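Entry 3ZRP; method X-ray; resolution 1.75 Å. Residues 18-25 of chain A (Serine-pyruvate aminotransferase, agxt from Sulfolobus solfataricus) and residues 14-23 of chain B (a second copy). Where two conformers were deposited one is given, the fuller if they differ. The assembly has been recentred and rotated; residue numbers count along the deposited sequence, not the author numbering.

Chain A (18-25) LVAGLENN
Chain B 14-23: KEDVLVAGLE

The two copies of the aminotransferase meet here through the same LVAGLE segment, related by an approximate twofold, so that the contacts of residues 18 to 22 recur with the chains exchanged. The register is antiparallel: the CA atoms of Leu A18 and Leu B22 lie 5.9 Å apart, those of Leu A22 and Leu B18 6.0 Å, and those of Asn A24 and Glu B15 8.3 Å. The two stretches bury 453 Å² in all, and no hydrogen bond crosses between them; the contact rests on leucine packing.

Leu A18 continues a helix that begins earlier in the chain (phi/psi -61/-41). Its CA-to-CB bond points toward chain B, and its side chain takes the mt rotamer (chi1 -70°, chi2 170°). The residue receives Leu B22, whose CD2 comes to 3.4 Å from Leu A18 O and 4.0 Å from Leu A18 CB, while Leu A18 CD2 lies 4.0 Å from Gly B21 O. Val A19, still helical (-64/-34), directs its CB away with chi1 at 164° (t), yet its backbone flanks the same methyl: Val A19 N is 3.9 Å from Leu B22 CD2, and Val A19 CG2 is 4.4 Å from that atom.

Ala A20 (-54/-26), whose CA-to-CB bond also points away, opens a type I turn running to Glu A23. Gly A21 (-83/3) and Leu A22 (-86/-8) occupy its central positions. Backbone bonds from Gly A21 N to Leu A18 O (3.1 Å) and from Leu A22 N to Val A19 O (2.9 Å) brace the chain from Leu A18 to Leu A22 as it leads into the turn, as the equivalent bonds from Gly B21 N to Leu B18 O (3.1 Å) and Leu B22 N to Val B19 O (2.9 Å) do in chain B. Gly A21 presents its carbonyl, with Gly A21 O 4.0 Å from Leu B18 CD2.

Leu A22 sets out sideways from the backbone, but its mt side chain (-72°, -174°) brings its end nearer to chain B. There Leu A22 CD2 approaches Leu B18 O at 3.5 Å, Leu B18 CB at 4.1 Å and Val B19 CA at 4.0 Å, mirroring the seat of Leu B22 on chain A. The side chains of Leu A22 and Leu B22 also meet, Leu A22 CD1 to Leu B22 CD1 at 3.6 Å, joining the reciprocal contacts. All four leucines share the mt rotamer.

Beyond the turn the chain extends through Glu A23 (-54/120), whose CA-to-CB bond points away, into Asn A24 (-99/174), whose CB points toward chain B. With chi1 at -141° and chi2 at -29°, Asn A24 ND2 packs 3.5 Å from Leu B18 CD1 and stays 4.3 Å from Glu B15 OE1, too far for a hydrogen bond. Glu B15 lies in the first turn of a helix whose N-cap position is held by Lys B14. The amide is steadied within its own chain by Asn A25 N, which donates to Asn A24 OD1 at 2.8 Å. Asn A25 itself (52/42) turns clear of the contact.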

# COMPACT_ATOMS: atom_id res chain seq x y z
N LEU A 18 1.58 -12.47 -12.63
CA LEU A 18 0.85 -12.94 -11.44
C LEU A 18 1.53 -14.12 -10.75
O LEU A 18 1.58 -14.17 -9.51
CB LEU A 18 -0.58 -13.33 -11.78
CG LEU A 18 -1.56 -12.22 -12.14
CD1 LEU A 18 -2.81 -12.89 -12.68
CD2 LEU A 18 -1.86 -11.31 -10.94
N VAL A 19 2.05 -15.05 -11.55
CA VAL A 19 2.70 -16.26 -11.05
C VAL A 19 3.96 -15.92 -10.26
O VAL A 19 4.28 -16.60 -9.28
CB VAL A 19 3.02 -17.28 -12.20
CG1 VAL A 19 4.01 -18.33 -11.74
CG2 VAL A 19 1.74 -17.97 -12.66
N ALA A 20 4.66 -14.87 -10.69
CA ALA A 20 5.85 -14.36 -9.98
C ALA A 20 5.57 -14.07 -8.50
O ALA A 20 6.48 -14.12 -7.66
CB ALA A 20 6.41 -13.12 -10.67
N GLY A 21 4.31 -13.77 -8.18
CA GLY A 21 3.90 -13.50 -6.80
C GLY A 21 3.61 -14.73 -5.96
O GLY A 21 3.19 -14.62 -4.81
N LEU A 22 3.82 -15.92 -6.54
CA LEU A 22 3.60 -17.16 -5.78
C LEU A 22 4.80 -17.62 -4.96
O LEU A 22 4.68 -18.56 -4.17
CB LEU A 22 3.12 -18.30 -6.69
CG LEU A 22 1.72 -18.30 -7.27
CD1 LEU A 22 1.49 -19.62 -8.01
CD2 LEU A 22 0.64 -18.10 -6.21
N GLU A 23 5.94 -16.95 -5.13
CA GLU A 23 7.16 -17.25 -4.37
C GLU A 23 6.90 -17.21 -2.86
O GLU A 23 6.50 -16.17 -2.32
CB GLU A 23 8.30 -16.29 -4.74
CG GLU A 23 9.35 -16.86 -5.70
CD GLU A 23 10.70 -16.15 -5.57
OE1 GLU A 23 10.75 -14.92 -5.78
OE2 GLU A 23 11.70 -16.82 -5.25
N ASN A 24 7.13 -18.34 -2.20
CA ASN A 24 6.93 -18.44 -0.76
C ASN A 24 8.25 -18.31 0.02
O ASN A 24 9.33 -18.25 -0.60
CB ASN A 24 6.22 -19.74 -0.40
CG ASN A 24 5.22 -19.57 0.71
OD1 ASN A 24 5.37 -18.69 1.58
ND2 ASN A 24 4.18 -20.39 0.70
N ASN A 25 8.14 -18.28 1.35
CA ASN A 25 9.27 -18.07 2.27
C ASN A 25 10.11 -16.82 1.92
O ASN A 25 11.35 -16.85 1.97
CB ASN A 25 10.14 -19.34 2.39
CG ASN A 25 9.33 -20.61 2.25
OD1 ASN A 25 9.57 -21.42 1.35
ND2 ASN A 25 8.36 -20.80 3.13
N LYS B 14 0.39 -19.69 3.85
CA LYS B 14 -0.38 -20.83 3.34
C LYS B 14 -0.57 -20.75 1.83
O LYS B 14 -0.83 -19.66 1.29
CB LYS B 14 -1.73 -20.94 4.04
CG LYS B 14 -1.75 -22.05 5.07
CD LYS B 14 -3.14 -22.30 5.61
CE LYS B 14 -3.30 -23.76 6.01
NZ LYS B 14 -2.04 -24.32 6.60
N GLU B 15 -0.41 -21.89 1.15
CA GLU B 15 -0.52 -21.97 -0.30
C GLU B 15 -1.89 -21.53 -0.81
O GLU B 15 -1.98 -20.82 -1.81
CB GLU B 15 -0.18 -23.37 -0.80
CG GLU B 15 1.31 -23.66 -0.81
CD GLU B 15 1.80 -24.37 0.44
OE1 GLU B 15 1.71 -23.79 1.55
OE2 GLU B 15 2.30 -25.51 0.31
N ASP B 16 -2.95 -21.93 -0.09
CA ASP B 16 -4.32 -21.53 -0.43
C ASP B 16 -4.45 -20.01 -0.49
O ASP B 16 -5.20 -19.47 -1.32
CB ASP B 16 -5.33 -22.04 0.62
CG ASP B 16 -5.39 -23.55 0.70
OD1 ASP B 16 -5.33 -24.24 -0.35
OD2 ASP B 16 -5.51 -24.06 1.83
N VAL B 17 -3.73 -19.32 0.41
CA VAL B 17 -3.81 -17.86 0.51
C VAL B 17 -3.13 -17.24 -0.70
O VAL B 17 -3.75 -16.40 -1.39
CB VAL B 17 -3.23 -17.31 1.84
CG1 VAL B 17 -3.32 -15.78 1.89
CG2 VAL B 17 -3.97 -17.90 3.03
N LEU B 18 -1.89 -17.65 -0.98
CA LEU B 18 -1.15 -17.10 -2.13
C LEU B 18 -1.83 -17.34 -3.46
O LEU B 18 -1.85 -16.46 -4.33
CB LEU B 18 0.27 -17.66 -2.20
CG LEU B 18 1.26 -17.19 -1.15
CD1 LEU B 18 2.50 -18.04 -1.25
CD2 LEU B 18 1.60 -15.71 -1.30
N VAL B 19 -2.38 -18.55 -3.62
CA VAL B 19 -3.03 -18.97 -4.86
C VAL B 19 -4.26 -18.12 -5.14
O VAL B 19 -4.57 -17.84 -6.30
CB VAL B 19 -3.37 -20.50 -4.85
CG1 VAL B 19 -4.44 -20.85 -5.86
CG2 VAL B 19 -2.11 -21.32 -5.10
N ALA B 20 -4.96 -17.72 -4.07
CA ALA B 20 -6.13 -16.83 -4.18
C ALA B 20 -5.82 -15.55 -4.94
O ALA B 20 -6.71 -14.92 -5.51
CB ALA B 20 -6.69 -16.50 -2.78
N GLY B 21 -4.55 -15.14 -4.93
CA GLY B 21 -4.11 -13.94 -5.64
C GLY B 21 -3.84 -14.14 -7.13
O GLY B 21 -3.43 -13.20 -7.82
N LEU B 22 -4.08 -15.35 -7.63
CA LEU B 22 -3.88 -15.63 -9.06
C LEU B 22 -5.09 -15.31 -9.93
O LEU B 22 -4.99 -15.35 -11.16
CB LEU B 22 -3.41 -17.07 -9.31
CG LEU B 22 -1.99 -17.47 -8.91
CD1 LEU B 22 -1.76 -18.92 -9.31
CD2 LEU B 22 -0.92 -16.54 -9.50
N GLU B 23 -6.22 -14.99 -9.30
CA GLU B 23 -7.44 -14.61 -10.02
C GLU B 23 -7.19 -13.46 -10.97
O GLU B 23 -6.77 -12.38 -10.56
CB GLU B 23 -8.57 -14.26 -9.04
CG GLU B 23 -9.16 -15.46 -8.32
CD GLU B 23 -9.90 -16.41 -9.24
OE1 GLU B 23 -10.85 -15.97 -9.91
OE2 GLU B 23 -9.52 -17.60 -9.28